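PDB 5VPW: nitrogenase molybdenum-iron protein beta chain from Clostridium pasteurianum, which forms, with the alpha chain, the nitrogenase component that reduces dinitrogen to ammonium and shares an [8Fe-7S] cluster between the two chains. Local coordinates for residues 293-298 against 426-431. Numbering follows the deposited sequence.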
ATOM      1  N   GLU B 293      13.327 -19.764 -12.880  1.00 22.35           N
ATOM      2  CA  GLU B 293      12.350 -20.765 -12.512  1.00 23.44           C
ATOM      3  C   GLU B 293      11.893 -20.681 -11.042  1.00 21.70           C
ATOM      4  O   GLU B 293      10.719 -20.904 -10.759  1.00 20.32           O
ATOM      5  CB  GLU B 293      12.896 -22.168 -12.805  1.00 28.64           C
ATOM      6  CG  GLU B 293      11.873 -23.247 -12.551  1.00 36.38           C
ATOM      7  CD  GLU B 293      12.143 -24.546 -13.318  1.00 42.83           C
ATOM      8  OE1 GLU B 293      11.413 -25.522 -13.044  1.00 35.38           O
ATOM      9  OE2 GLU B 293      13.049 -24.591 -14.186  1.00 36.41           O
ATOM     10  N   GLU B 294      12.814 -20.374 -10.128  1.00 22.44           N
ATOM     11  CA  GLU B 294      12.435 -20.153  -8.716  1.00 27.50           C
ATOM     12  C   GLU B 294      11.451 -18.968  -8.541  1.00 22.21           C
ATOM     13  O   GLU B 294      10.455 -19.085  -7.800  1.00 20.67           O
ATOM     14  CB  GLU B 294      13.632 -19.950  -7.803  1.00 26.82           C
ATOM     15  CG  GLU B 294      13.157 -19.773  -6.356  1.00 28.56           C
ATOM     16  CD  GLU B 294      14.236 -19.446  -5.365  1.00 30.46           C
ATOM     17  OE1 GLU B 294      14.953 -18.462  -5.584  1.00 32.71           O
ATOM     18  OE2 GLU B 294      14.329 -20.143  -4.324  1.00 31.42           O
ATOM     19  N   GLU B 295      11.706 -17.867  -9.245  1.00 21.56           N
ATOM     20  CA  GLU B 295      10.826 -16.684  -9.169  1.00 23.83           C
ATOM     21  C   GLU B 295       9.415 -17.051  -9.645  1.00 19.61           C
ATOM     22  O   GLU B 295       8.405 -16.701  -9.025  1.00 21.94           O
ATOM     23  CB  GLU B 295      11.347 -15.528 -10.046  1.00 27.57           C
ATOM     24  CG  GLU B 295      12.696 -14.920  -9.714  1.00 39.72           C
ATOM     25  CD  GLU B 295      13.164 -13.834 -10.724  1.00 51.30           C
ATOM     26  OE1 GLU B 295      12.717 -13.763 -11.924  1.00 33.20           O
ATOM     27  OE2 GLU B 295      14.033 -13.031 -10.313  1.00 57.69           O
ATOM     28  N   ARG B 296       9.344 -17.760 -10.764  1.00 21.32           N
ATOM     29  CA  ARG B 296       8.080 -18.216 -11.283  1.00 19.81           C
ATOM     30  C   ARG B 296       7.341 -19.062 -10.259  1.00 18.83           C
ATOM     31  O   ARG B 296       6.156 -18.825  -9.979  1.00 19.16           O
ATOM     32  CB  ARG B 296       8.254 -18.990 -12.605  1.00 21.37           C
ATOM     33  CG  ARG B 296       6.924 -19.361 -13.267  1.00 19.56           C
ATOM     34  CD  ARG B 296       7.119 -20.188 -14.544  1.00 21.38           C
ATOM     35  NE  ARG B 296       5.871 -20.407 -15.239  1.00 22.12           N
ATOM     36  CZ  ARG B 296       4.919 -21.275 -14.890  1.00 21.10           C
ATOM     37  NH1 ARG B 296       5.076 -22.092 -13.856  1.00 24.32           N
ATOM     38  NH2 ARG B 296       3.799 -21.314 -15.597  1.00 20.42           N
ATOM     39  N   GLY B 297       8.039 -20.045  -9.697  1.00 20.82           N
ATOM     40  CA  GLY B 297       7.449 -20.879  -8.673  1.00 19.54           C
ATOM     41  C   GLY B 297       7.001 -20.118  -7.423  1.00 19.58           C
ATOM     42  O   GLY B 297       5.996 -20.503  -6.798  1.00 19.54           O
ATOM     43  N   GLN B 298       7.716 -19.050  -7.056  1.00 22.72           N
ATOM     44  CA  GLN B 298       7.281 -18.187  -5.965  1.00 18.80           C
ATOM     45  C   GLN B 298       5.994 -17.423  -6.298  1.00 20.21           C
ATOM     46  O   GLN B 298       5.080 -17.342  -5.459  1.00 18.86           O
ATOM     47  CB  GLN B 298       8.389 -17.208  -5.548  1.00 20.72           C
ATOM     48  CG  GLN B 298       9.546 -17.858  -4.806  1.00 22.22           C
ATOM     49  CD  GLN B 298      10.701 -16.898  -4.650  1.00 25.78           C
ATOM     50  OE1 GLN B 298      11.019 -16.157  -5.549  1.00 24.52           O
ATOM     51  NE2 GLN B 298      11.331 -16.916  -3.509  1.00 23.86           N
ATOM     52  N   GLY B 426       7.406  -9.222 -15.691  1.00 20.31           N
ATOM     53  CA  GLY B 426       8.128 -10.430 -15.250  1.00 18.19           C
ATOM     54  C   GLY B 426       7.462 -11.118 -14.056  1.00 17.78           C
ATOM     55  O   GLY B 426       6.364 -10.735 -13.605  1.00 19.91           O
ATOM     56  N   TYR B 427       8.091 -12.180 -13.575  1.00 17.41           N
ATOM     57  CA  TYR B 427       7.601 -12.893 -12.400  1.00 18.37           C
ATOM     58  C   TYR B 427       7.761 -11.998 -11.161  1.00 18.50           C
ATOM     59  O   TYR B 427       6.868 -11.943 -10.304  1.00 19.66           O
ATOM     60  CB  TYR B 427       8.341 -14.234 -12.211  1.00 18.95           C
ATOM     61  CG  TYR B 427       8.239 -15.115 -13.426  1.00 18.95           C
ATOM     62  CD1 TYR B 427       7.006 -15.464 -13.943  1.00 18.25           C
ATOM     63  CD2 TYR B 427       9.392 -15.541 -14.094  1.00 23.90           C
ATOM     64  CE1 TYR B 427       6.911 -16.254 -15.092  1.00 23.07           C
ATOM     65  CE2 TYR B 427       9.306 -16.326 -15.230  1.00 22.87           C
ATOM     66  CZ  TYR B 427       8.078 -16.665 -15.740  1.00 21.93           C
ATOM     67  OH  TYR B 427       8.005 -17.444 -16.900  1.00 23.37           O
ATOM     68  N   LYS B 428       8.852 -11.259 -11.104  1.00 18.60           N
ATOM     69  CA  LYS B 428       9.075 -10.278  -9.989  1.00 24.52           C
ATOM     70  C   LYS B 428       7.989  -9.216  -9.908  1.00 21.08           C
ATOM     71  O   LYS B 428       7.452  -8.953  -8.842  1.00 19.49           O
ATOM     72  CB  LYS B 428      10.428  -9.605 -10.124  1.00 26.08           C
ATOM     73  CG  LYS B 428      11.536 -10.311  -9.344  1.00 45.14           C
ATOM     74  CD  LYS B 428      12.782  -9.430  -9.164  1.00 56.29           C
ATOM     75  CE  LYS B 428      12.412  -7.959  -8.952  1.00 53.68           C
ATOM     76  NZ  LYS B 428      13.576  -7.060  -8.700  1.00 58.62           N
ATOM     77  N   GLY B 429       7.653  -8.639 -11.056  1.00 22.84           N
ATOM     78  CA  GLY B 429       6.579  -7.641 -11.156  1.00 19.54           C
ATOM     79  C   GLY B 429       5.216  -8.217 -10.853  1.00 20.15           C
ATOM     80  O   GLY B 429       4.364  -7.562 -10.229  1.00 19.13           O
ATOM     81  N   ALA B 430       4.979  -9.458 -11.289  1.00 18.73           N
ATOM     82  CA  ALA B 430       3.704 -10.098 -11.018  1.00 17.15           C
ATOM     83  C   ALA B 430       3.476 -10.293  -9.521  1.00 15.78           C
ATOM     84  O   ALA B 430       2.358 -10.127  -9.023  1.00 16.47           O
ATOM     85  CB  ALA B 430       3.603 -11.438 -11.764  1.00 19.09           C
ATOM     86  N   ILE B 431       4.537 -10.650  -8.814  1.00 18.74           N
ATOM     87  CA  ILE B 431       4.526 -10.723  -7.357  1.00 19.75           C
ATOM     88  C   ILE B 431       4.120  -9.391  -6.753  1.00 16.58           C
ATOM     89  O   ILE B 431       3.197  -9.343  -5.912  1.00 17.89           O
ATOM     90  CB  ILE B 431       5.878 -11.189  -6.814  1.00 20.23           C
ATOM     91  CG1 ILE B 431       6.029 -12.681  -7.100  1.00 21.17           C
ATOM     92  CG2 ILE B 431       5.972 -10.912  -5.315  1.00 21.00           C
ATOM     93  CD1 ILE B 431       7.346 -13.301  -6.698  1.00 24.07           C
TER
HETATM   94  O   HOH W   1      10.988 -11.756 -13.082  1.00 21.47           O
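Y427 lies against R296 where two nearly parallel helices, 290-305 and 426-448, pack side by side in this member of the NifD/NifK family, their local axes 8.7 Å apart and crossing at 23°. R296 and Y427 make a CH-pi interaction: R296 CB sits 3.7 Å from the centroid of the Y427 ring, almost exactly on its normal. With CG anti to the backbone N (chi1 -174°) and the chain extended as far as NE, the arginine then runs across the same face toward the hydroxyl. The guanidinium plane is turned 76° from the ring, with Y427 OH at its edge and near its plane. E295 CB meets Y427 CB at 3.9 Å, and farther along I431 CD1 reaches Q298 CB at 4.2 Å. Direct hydrogen bonds between the segments are lacking; polar ends are tied to neighbours instead. D274 OD1, on helix 270-284, forms a salt bridge with R296 NE and a hydrogen bond with Y427 OH, which would hold the far ends of both side chains together. E295 OE2 is salt-bridged to R189 of helix 181-193 and also touches K428 CG. One water links the helices, donating to E295 OE1 at 2.9 Å and accepting from K428 N at 3.0 Å.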